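Local coordinates for NUDIX hydrolase (Nitrosomonas europaea, PDB 2B0V), which probably hydrolyses nucleoside di- and triphosphates and thiamine diphosphate with the help of magnesium, as a Nudix hydrolase of the NudJ subfamily, at residues A[60-65]-A[94-99]; A[71-76]-A[126-131]. All coordinates share one frame; numbering follows the deposited sequence.

The two contacts illustrate how one long strand can serve distant parts of a fold. Both use strand 62-77: contact 1 takes its beginning, where it pairs with the end of strand 82-96, and contact 2 its far end, where it meets the start of helix 128-137. Their centres are 25 Å apart, on opposite sides of the centre of the chain, and their nearest atoms stay about 11 Å from each other. Along the sequence the segments alternate, 60-65, 71-76, 94-99 and 126-131, so that the contacts cross. All four lie in the Nudix domain: contact 1 closes the open end of hairpin 62-77/82-96, just after helix 48-60, and contact 2 packs its other end against helix 128-137.

Contact 1 of 2, residues A[60-65]-A[94-99]; sequences TGHSFL and VSFDPD
S63 pairs its backbone with V94 and S95 where the two strands run antiparallel, their axes 4.6 Å apart: V94 N donates to S63 O (2.9 Å) and S63 N to S95 O (3.0 Å). Beyond them D97 N reaches G61 O only weakly, at 3.4 Å, and R100 gives that oxygen a second donor. H62 and F96 form the neighbouring non-hydrogen-bonded pair, and their side chains share one face of the sheet. The rings make an offset stack, centroids 4.3 Å apart and planes at 24°, with F96 CD1 over the imidazole near its rim, 3.3 Å from H62 CE1; F96 CB also lies over that face as a CH-pi donor. H62 CG stands anti to its carbonyl carbon (chi1 -66°), and ND1 turns back to donate to T60 O at 2.9 Å, a bond that should restrain rotation of the ring. T60 OG1, itself bonded to V56 O in helix 48-60, accepts from H62 N in an ST turn. L65 CB meets V94 CG1 at 3.9 Å. G61, with positive phi just after that helix, matches the last glycine of the Nudix box, and the contact is the open end of the beta hairpin that follows.

Contact 2 of 2, residues A[71-76]-A[126-131]; sequences GIYHWT and TPLVMQ
W75 and Y73 differ in their first torsions: CG of W75 lies between its backbone N and carbonyl carbon, the crowded position (chi1 88°), which sets the indole to meet L128, while CG of Y73 stands anti to its carbonyl carbon (chi1 -56°), on the side where the ring meets Q131. The branched end of L128 meets the indole tip to tip. L128 CG sits above one face of W75, displaced toward the rim and 4.1 Å from CZ2. The modelled CD1 comes too close to the six-membered ring, and L128 has two deposited conformers, so the detail of this packing is doubtful, although in the conformer given the leucine lies over the indole face. Here the beginning of helix 128-137 packs on the far part of strand 62-77, a helix-on-sheet contact in the alpha/beta Nudix fold. T126 caps the turn into that helix, OG1 accepting from L128 N at 3.0 Å, and its methyl CG2 reaches obliquely to W75 CZ2 (4.3 Å). The Q131 chain crosses Y73 at about a right angle, CG lying 4.0 Å from CE1 of the phenol ring. The Y73 hydroxyl goes on to a hydrogen bond with D135 of the same helix, and Y84, on the paired strand 82-96, brings its ring against W75.

Contact 1 of 2, residues A[60-65]-A[94-99]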
ATOM      1  N   THR A  60       9.998   0.050   0.054  1.00 13.94           N
ATOM      2  CA  THR A  60      10.483   0.381   1.394  1.00 14.51           C
ATOM      3  C   THR A  60      11.752  -0.321   1.853  1.00 14.72           C
ATOM      4  O   THR A  60      12.326   0.088   2.872  1.00 15.24           O
ATOM      5  CB  THR A  60       9.430   0.138   2.488  1.00 14.86           C
ATOM      6  OG1 THR A  60       9.347  -1.267   2.773  1.00 13.99           O
ATOM      7  CG2 THR A  60       8.081   0.667   2.083  1.00 14.31           C
ATOM      8  N   GLY A  61      12.155  -1.384   1.155  1.00 13.87           N
ATOM      9  CA  GLY A  61      13.318  -2.179   1.584  1.00 13.79           C
ATOM     10  C   GLY A  61      13.055  -3.056   2.799  1.00 13.52           C
ATOM     11  O   GLY A  61      13.948  -3.717   3.318  1.00 14.17           O
ATOM     12  N   HIS A  62      11.797  -3.121   3.225  1.00 14.07           N
ATOM     13  CA  HIS A  62      11.378  -4.052   4.270  1.00 13.78           C
ATOM     14  C   HIS A  62      10.660  -5.278   3.670  1.00 14.88           C
ATOM     15  O   HIS A  62       9.859  -5.119   2.769  1.00 15.23           O
ATOM     16  CB  HIS A  62      10.349  -3.346   5.157  1.00 14.87           C
ATOM     17  CG  HIS A  62      10.879  -2.196   5.942  1.00 15.72           C
ATOM     18  ND1 HIS A  62      11.245  -0.989   5.373  1.00 16.18           N
ATOM     19  CD2 HIS A  62      11.112  -2.071   7.270  1.00 17.98           C
ATOM     20  CE1 HIS A  62      11.682  -0.179   6.326  1.00 18.49           C
ATOM     21  NE2 HIS A  62      11.564  -0.798   7.484  1.00 17.53           N
ATOM     22  N   SER A  63      10.905  -6.454   4.198  1.00 15.26           N
ATOM     23  CA  SER A  63      10.116  -7.623   3.783  0.60 16.12           C
ATOM     24  C   SER A  63       8.804  -7.680   4.592  1.00 16.77           C
ATOM     25  O   SER A  63       8.758  -7.362   5.780  1.00 16.86           O
ATOM     26  CB  SER A  63      10.947  -8.909   3.950  0.60 17.20           C
ATOM     27  OG  SER A  63      11.356  -9.037   5.287  0.60 19.79           O
ATOM     28  N   PHE A  64       7.735  -8.126   3.923  1.00 15.66           N
ATOM     29  CA  PHE A  64       6.398  -8.093   4.509  1.00 15.67           C
ATOM     30  C   PHE A  64       5.850  -9.489   4.737  1.00 14.08           C
ATOM     31  O   PHE A  64       6.068 -10.406   3.918  1.00 15.19           O
ATOM     32  CB  PHE A  64       5.509  -7.347   3.524  1.00 17.48           C
ATOM     33  CG  PHE A  64       4.062  -7.097   3.985  1.00 17.57           C
ATOM     34  CD1 PHE A  64       3.781  -6.361   5.121  1.00 19.44           C
ATOM     35  CD2 PHE A  64       2.992  -7.549   3.207  1.00 22.60           C
ATOM     36  CE1 PHE A  64       2.416  -6.066   5.476  1.00 19.94           C
ATOM     37  CE2 PHE A  64       1.647  -7.261   3.577  1.00 20.58           C
ATOM     38  CZ  PHE A  64       1.383  -6.528   4.699  1.00 21.90           C
ATOM     39  N   LEU A  65       5.137  -9.638   5.861  1.00 14.80           N
ATOM     40  CA  LEU A  65       4.366 -10.836   6.168  1.00 16.11           C
ATOM     41  C   LEU A  65       2.883 -10.466   6.227  1.00 16.58           C
ATOM     42  O   LEU A  65       2.428  -9.915   7.224  1.00 15.35           O
ATOM     43  CB  LEU A  65       4.813 -11.382   7.532  1.00 18.84           C
ATOM     44  CG  LEU A  65       4.442 -12.809   7.926  1.00 21.34           C
ATOM     45  CD1 LEU A  65       5.316 -13.818   7.190  1.00 24.07           C
ATOM     46  CD2 LEU A  65       4.651 -12.974   9.444  1.00 24.29           C
ATOM     47  N   VAL A  94       9.185  -7.826   8.658  1.00 17.15           N
ATOM     48  CA  VAL A  94       9.986  -8.849   9.329  1.00 18.39           C
ATOM     49  C   VAL A  94      11.476  -8.793   8.986  1.00 17.23           C
ATOM     50  O   VAL A  94      12.242  -9.592   9.495  1.00 18.52           O
ATOM     51  CB  VAL A  94       9.466 -10.255   9.014  1.00 18.55           C
ATOM     52  CG1 VAL A  94       8.038 -10.425   9.500  1.00 21.47           C
ATOM     53  CG2 VAL A  94       9.576 -10.556   7.510  1.00 18.72           C
ATOM     54  N   SER A  95      11.875  -7.896   8.083  1.00 16.43           N
ATOM     55  CA  SER A  95      13.310  -7.571   7.888  1.00 16.75           C
ATOM     56  C   SER A  95      13.455  -6.206   7.245  1.00 16.20           C
ATOM     57  O   SER A  95      12.539  -5.675   6.637  1.00 16.75           O
ATOM     58  CB  SER A  95      13.986  -8.600   6.963  1.00 17.27           C
ATOM     59  OG  SER A  95      13.649  -8.325   5.616  1.00 24.14           O
ATOM     60  N   PHE A  96      14.636  -5.629   7.414  1.00 15.37           N
ATOM     61  CA  PHE A  96      14.946  -4.365   6.762  1.00 16.06           C
ATOM     62  C   PHE A  96      16.407  -4.382   6.399  1.00 16.15           C
ATOM     63  O   PHE A  96      17.238  -4.783   7.202  1.00 18.11           O
ATOM     64  CB  PHE A  96      14.690  -3.203   7.712  1.00 15.55           C
ATOM     65  CG  PHE A  96      15.153  -1.870   7.166  1.00 14.19           C
ATOM     66  CD1 PHE A  96      14.690  -1.419   5.943  1.00 14.84           C
ATOM     67  CD2 PHE A  96      16.054  -1.092   7.871  1.00 16.60           C
ATOM     68  CE1 PHE A  96      15.071  -0.193   5.403  1.00 14.59           C
ATOM     69  CE2 PHE A  96      16.481   0.149   7.333  1.00 16.50           C
ATOM     70  CZ  PHE A  96      15.984   0.590   6.085  1.00 14.50           C
ATOM     71  N   ASP A  97      16.722  -3.942   5.195  1.00 17.61           N
ATOM     72  CA  ASP A  97      18.103  -3.761   4.796  1.00 18.87           C
ATOM     73  C   ASP A  97      18.236  -2.419   4.082  1.00 17.86           C
ATOM     74  O   ASP A  97      17.681  -2.216   3.002  1.00 18.04           O
ATOM     75  CB  ASP A  97      18.598  -4.929   3.927  1.00 20.56           C
ATOM     76  CG  ASP A  97      20.070  -4.784   3.462  1.00 23.11           C
ATOM     77  OD1 ASP A  97      20.827  -3.879   3.863  1.00 22.80           O
ATOM     78  OD2 ASP A  97      20.507  -5.676   2.690  1.00 31.25           O
ATOM     79  N   PRO A  98      19.006  -1.502   4.690  1.00 16.28           N
ATOM     80  CA  PRO A  98      19.116  -0.153   4.122  1.00 17.25           C
ATOM     81  C   PRO A  98      19.744  -0.090   2.735  1.00 17.76           C
ATOM     82  O   PRO A  98      19.598   0.942   2.060  1.00 18.96           O
ATOM     83  CB  PRO A  98      19.987   0.601   5.148  1.00 16.63           C
ATOM     84  CG  PRO A  98      20.599  -0.436   5.975  1.00 18.56           C
ATOM     85  CD  PRO A  98      19.793  -1.668   5.932  1.00 17.24           C
ATOM     86  N   ASP A  99      20.411  -1.158   2.310  1.00 18.86           N
ATOM     87  CA  ASP A  99      21.072  -1.149   0.985  1.00 20.99           C
ATOM     88  C   ASP A  99      20.190  -1.639  -0.161  1.00 22.24           C
ATOM     89  O   ASP A  99      20.548  -1.462  -1.341  1.00 23.42           O
ATOM     90  CB  ASP A  99      22.378  -1.915   1.018  1.00 21.79           C
ATOM     91  CG  ASP A  99      23.415  -1.214   1.858  1.00 24.66           C
ATOM     92  OD1 ASP A  99      23.457   0.043   1.817  1.00 26.44           O
ATOM     93  OD2 ASP A  99      24.119  -1.917   2.565  1.00 30.09           O
TER

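Contact 2 of 2, residues A[71-76]-A[126-131]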
ATOM      1  N   GLY A  71      -9.517  -4.304   3.258  1.00 15.37           N
ATOM      2  CA  GLY A  71     -10.593  -3.767   2.435  1.00 15.32           C
ATOM      3  C   GLY A  71     -10.238  -3.807   0.967  1.00 14.35           C
ATOM      4  O   GLY A  71      -9.067  -3.954   0.616  1.00 15.13           O
ATOM      5  N   ILE A  72     -11.272  -3.748   0.126  1.00 14.03           N
ATOM      6  CA  ILE A  72     -11.073  -3.648  -1.327  1.00 12.90           C
ATOM      7  C   ILE A  72     -11.811  -2.416  -1.805  1.00 14.83           C
ATOM      8  O   ILE A  72     -13.010  -2.302  -1.579  1.00 15.18           O
ATOM      9  CB  ILE A  72     -11.657  -4.903  -2.009  1.00 14.67           C
ATOM     10  CG1 ILE A  72     -10.983  -6.159  -1.427  1.00 12.95           C
ATOM     11  CG2 ILE A  72     -11.460  -4.825  -3.562  1.00 12.54           C
ATOM     12  CD1 ILE A  72     -11.655  -7.495  -1.888  1.00 12.84           C
ATOM     13  N   TYR A  73     -11.077  -1.513  -2.441  1.00 13.56           N
ATOM     14  CA  TYR A  73     -11.623  -0.175  -2.765  1.00 12.61           C
ATOM     15  C   TYR A  73     -11.722  -0.002  -4.244  1.00 13.25           C
ATOM     16  O   TYR A  73     -10.744  -0.223  -4.954  1.00 13.97           O
ATOM     17  CB  TYR A  73     -10.713   0.957  -2.165  1.00 11.64           C
ATOM     18  CG  TYR A  73     -10.541   0.785  -0.662  1.00 13.01           C
ATOM     19  CD1 TYR A  73     -11.451   1.386   0.235  1.00 12.40           C
ATOM     20  CD2 TYR A  73      -9.533  -0.031  -0.140  1.00 14.57           C
ATOM     21  CE1 TYR A  73     -11.321   1.204   1.619  1.00 13.28           C
ATOM     22  CE2 TYR A  73      -9.426  -0.239   1.246  1.00 16.42           C
ATOM     23  CZ  TYR A  73     -10.344   0.377   2.107  1.00 17.56           C
ATOM     24  OH  TYR A  73     -10.247   0.172   3.458  1.00 16.30           O
ATOM     25  N   HIS A  74     -12.913   0.359  -4.709  1.00 13.76           N
ATOM     26  CA  HIS A  74     -13.172   0.448  -6.131  1.00 13.21           C
ATOM     27  C   HIS A  74     -13.488   1.909  -6.403  1.00 15.14           C
ATOM     28  O   HIS A  74     -14.517   2.411  -5.981  1.00 14.00           O
ATOM     29  CB  HIS A  74     -14.368  -0.493  -6.441  1.00 13.29           C
ATOM     30  CG  HIS A  74     -14.833  -0.461  -7.866  1.00 15.75           C
ATOM     31  ND1 HIS A  74     -15.987  -1.092  -8.271  1.00 13.95           N
ATOM     32  CD2 HIS A  74     -14.331   0.155  -8.960  1.00 15.51           C
ATOM     33  CE1 HIS A  74     -16.162  -0.902  -9.566  1.00 15.40           C
ATOM     34  NE2 HIS A  74     -15.191  -0.117 -10.005  1.00 15.09           N
ATOM     35  N   TRP A  75     -12.585   2.604  -7.077  1.00 17.51           N
ATOM     36  CA  TRP A  75     -12.851   4.022  -7.352  1.00 21.68           C
ATOM     37  C   TRP A  75     -12.242   4.504  -8.639  1.00 23.02           C
ATOM     38  O   TRP A  75     -11.408   3.825  -9.222  1.00 23.53           O
ATOM     39  CB  TRP A  75     -12.388   4.859  -6.178  1.00 22.57           C
ATOM     40  CG  TRP A  75     -11.003   5.250  -6.260  1.00 26.28           C
ATOM     41  CD1 TRP A  75     -10.508   6.500  -6.571  1.00 26.45           C
ATOM     42  CD2 TRP A  75      -9.887   4.414  -6.051  1.00 26.46           C
ATOM     43  NE1 TRP A  75      -9.146   6.474  -6.565  1.00 29.34           N
ATOM     44  CE2 TRP A  75      -8.727   5.210  -6.252  1.00 26.87           C
ATOM     45  CE3 TRP A  75      -9.744   3.063  -5.720  1.00 26.88           C
ATOM     46  CZ2 TRP A  75      -7.444   4.704  -6.120  1.00 27.53           C
ATOM     47  CZ3 TRP A  75      -8.459   2.549  -5.574  1.00 27.30           C
ATOM     48  CH2 TRP A  75      -7.321   3.365  -5.783  1.00 27.22           C
ATOM     49  N   THR A  76     -12.674   5.679  -9.090  1.00 25.11           N
ATOM     50  CA  THR A  76     -12.107   6.298 -10.277  1.00 26.68           C
ATOM     51  C   THR A  76     -11.429   7.601  -9.893  1.00 27.55           C
ATOM     52  O   THR A  76     -12.006   8.426  -9.198  1.00 27.08           O
ATOM     53  CB  THR A  76     -13.182   6.558 -11.338  1.00 27.59           C
ATOM     54  OG1 THR A  76     -13.818   5.308 -11.630  1.00 30.36           O
ATOM     55  CG2 THR A  76     -12.545   7.132 -12.613  1.00 28.35           C
ATOM     56  N   THR A 126      -4.017   9.808  -2.729  1.00 17.33           N
ATOM     57  CA  THR A 126      -5.466   9.677  -3.039  1.00 17.79           C
ATOM     58  C   THR A 126      -6.224   9.702  -1.720  1.00 18.10           C
ATOM     59  O   THR A 126      -5.609   9.575  -0.667  1.00 16.93           O
ATOM     60  CB  THR A 126      -5.800   8.311  -3.714  1.00 17.96           C
ATOM     61  OG1 THR A 126      -5.653   7.263  -2.753  1.00 21.02           O
ATOM     62  CG2 THR A 126      -4.911   8.019  -4.971  1.00 20.62           C
ATOM     63  N   PRO A 127      -7.563   9.855  -1.775  1.00 18.26           N
ATOM     64  CA  PRO A 127      -8.368   9.751  -0.570  1.00 17.25           C
ATOM     65  C   PRO A 127      -8.270   8.390   0.133  1.00 16.47           C
ATOM     66  O   PRO A 127      -8.626   8.278   1.331  1.00 16.62           O
ATOM     67  CB  PRO A 127      -9.798  10.007  -1.087  1.00 18.55           C
ATOM     68  CG  PRO A 127      -9.601  10.817  -2.307  1.00 20.39           C
ATOM     69  CD  PRO A 127      -8.412  10.159  -2.948  1.00 19.76           C
ATOM     70  N   LEU A 128      -7.761   7.371  -0.567  1.00 15.76           N
ATOM     71  CA  LEU A 128      -7.643   6.034   0.016  0.50 15.64           C
ATOM     72  C   LEU A 128      -6.548   5.899   1.057  1.00 16.01           C
ATOM     73  O   LEU A 128      -6.571   4.963   1.887  1.00 16.49           O
ATOM     74  CB  LEU A 128      -7.453   4.975  -1.073  0.50 16.58           C
ATOM     75  CG  LEU A 128      -8.474   4.894  -2.205  0.50 15.81           C
ATOM     76  CD1 LEU A 128      -8.211   3.565  -2.873  0.50 16.59           C
ATOM     77  CD2 LEU A 128      -9.938   5.028  -1.715  0.50 16.95           C
ATOM     78  N   VAL A 129      -5.591   6.832   1.016  1.00 14.53           N
ATOM     79  CA  VAL A 129      -4.486   6.779   1.979  1.00 14.34           C
ATOM     80  C   VAL A 129      -5.083   6.877   3.362  1.00 14.37           C
ATOM     81  O   VAL A 129      -4.768   6.069   4.265  1.00 15.83           O
ATOM     82  CB  VAL A 129      -3.464   7.907   1.744  1.00 13.55           C
ATOM     83  CG1 VAL A 129      -2.375   7.830   2.775  1.00 16.17           C
ATOM     84  CG2 VAL A 129      -2.847   7.737   0.361  1.00 15.09           C
HETATM   85  N   MSE A 130      -5.961   7.866   3.552  1.00 14.71           N
HETATM   86  CA  MSE A 130      -6.588   8.019   4.846  1.00 16.13           C
HETATM   87  C   MSE A 130      -7.646   6.940   5.089  1.00 16.56           C
HETATM   88  O   MSE A 130      -7.736   6.369   6.191  1.00 17.56           O
HETATM   89  CB  MSE A 130      -7.203   9.438   4.955  1.00 17.38           C
HETATM   90  CG  MSE A 130      -7.653   9.827   6.330  1.00 19.05           C
HETATM   91 SE   MSE A 130      -6.062  10.275   7.411  0.75 28.67          SE
HETATM   92  CE  MSE A 130      -6.179   8.677   8.444  1.00 20.17           C
ATOM     93  N   GLN A 131      -8.441   6.637   4.065  1.00 16.92           N
ATOM     94  CA  GLN A 131      -9.565   5.697   4.267  1.00 17.12           C
ATOM     95  C   GLN A 131      -9.061   4.318   4.690  1.00 16.37           C
ATOM     96  O   GLN A 131      -9.645   3.674   5.592  1.00 18.59           O
ATOM     97  CB  GLN A 131     -10.439   5.566   3.013  1.00 16.76           C
ATOM     98  CG  GLN A 131     -11.755   4.789   3.282  1.00 18.59           C
ATOM     99  CD  GLN A 131     -12.590   5.464   4.367  1.00 20.46           C
ATOM    100  OE1 GLN A 131     -12.936   4.864   5.387  1.00 24.64           O
ATOM    101  NE2 GLN A 131     -12.830   6.727   4.188  1.00 18.60           N
TER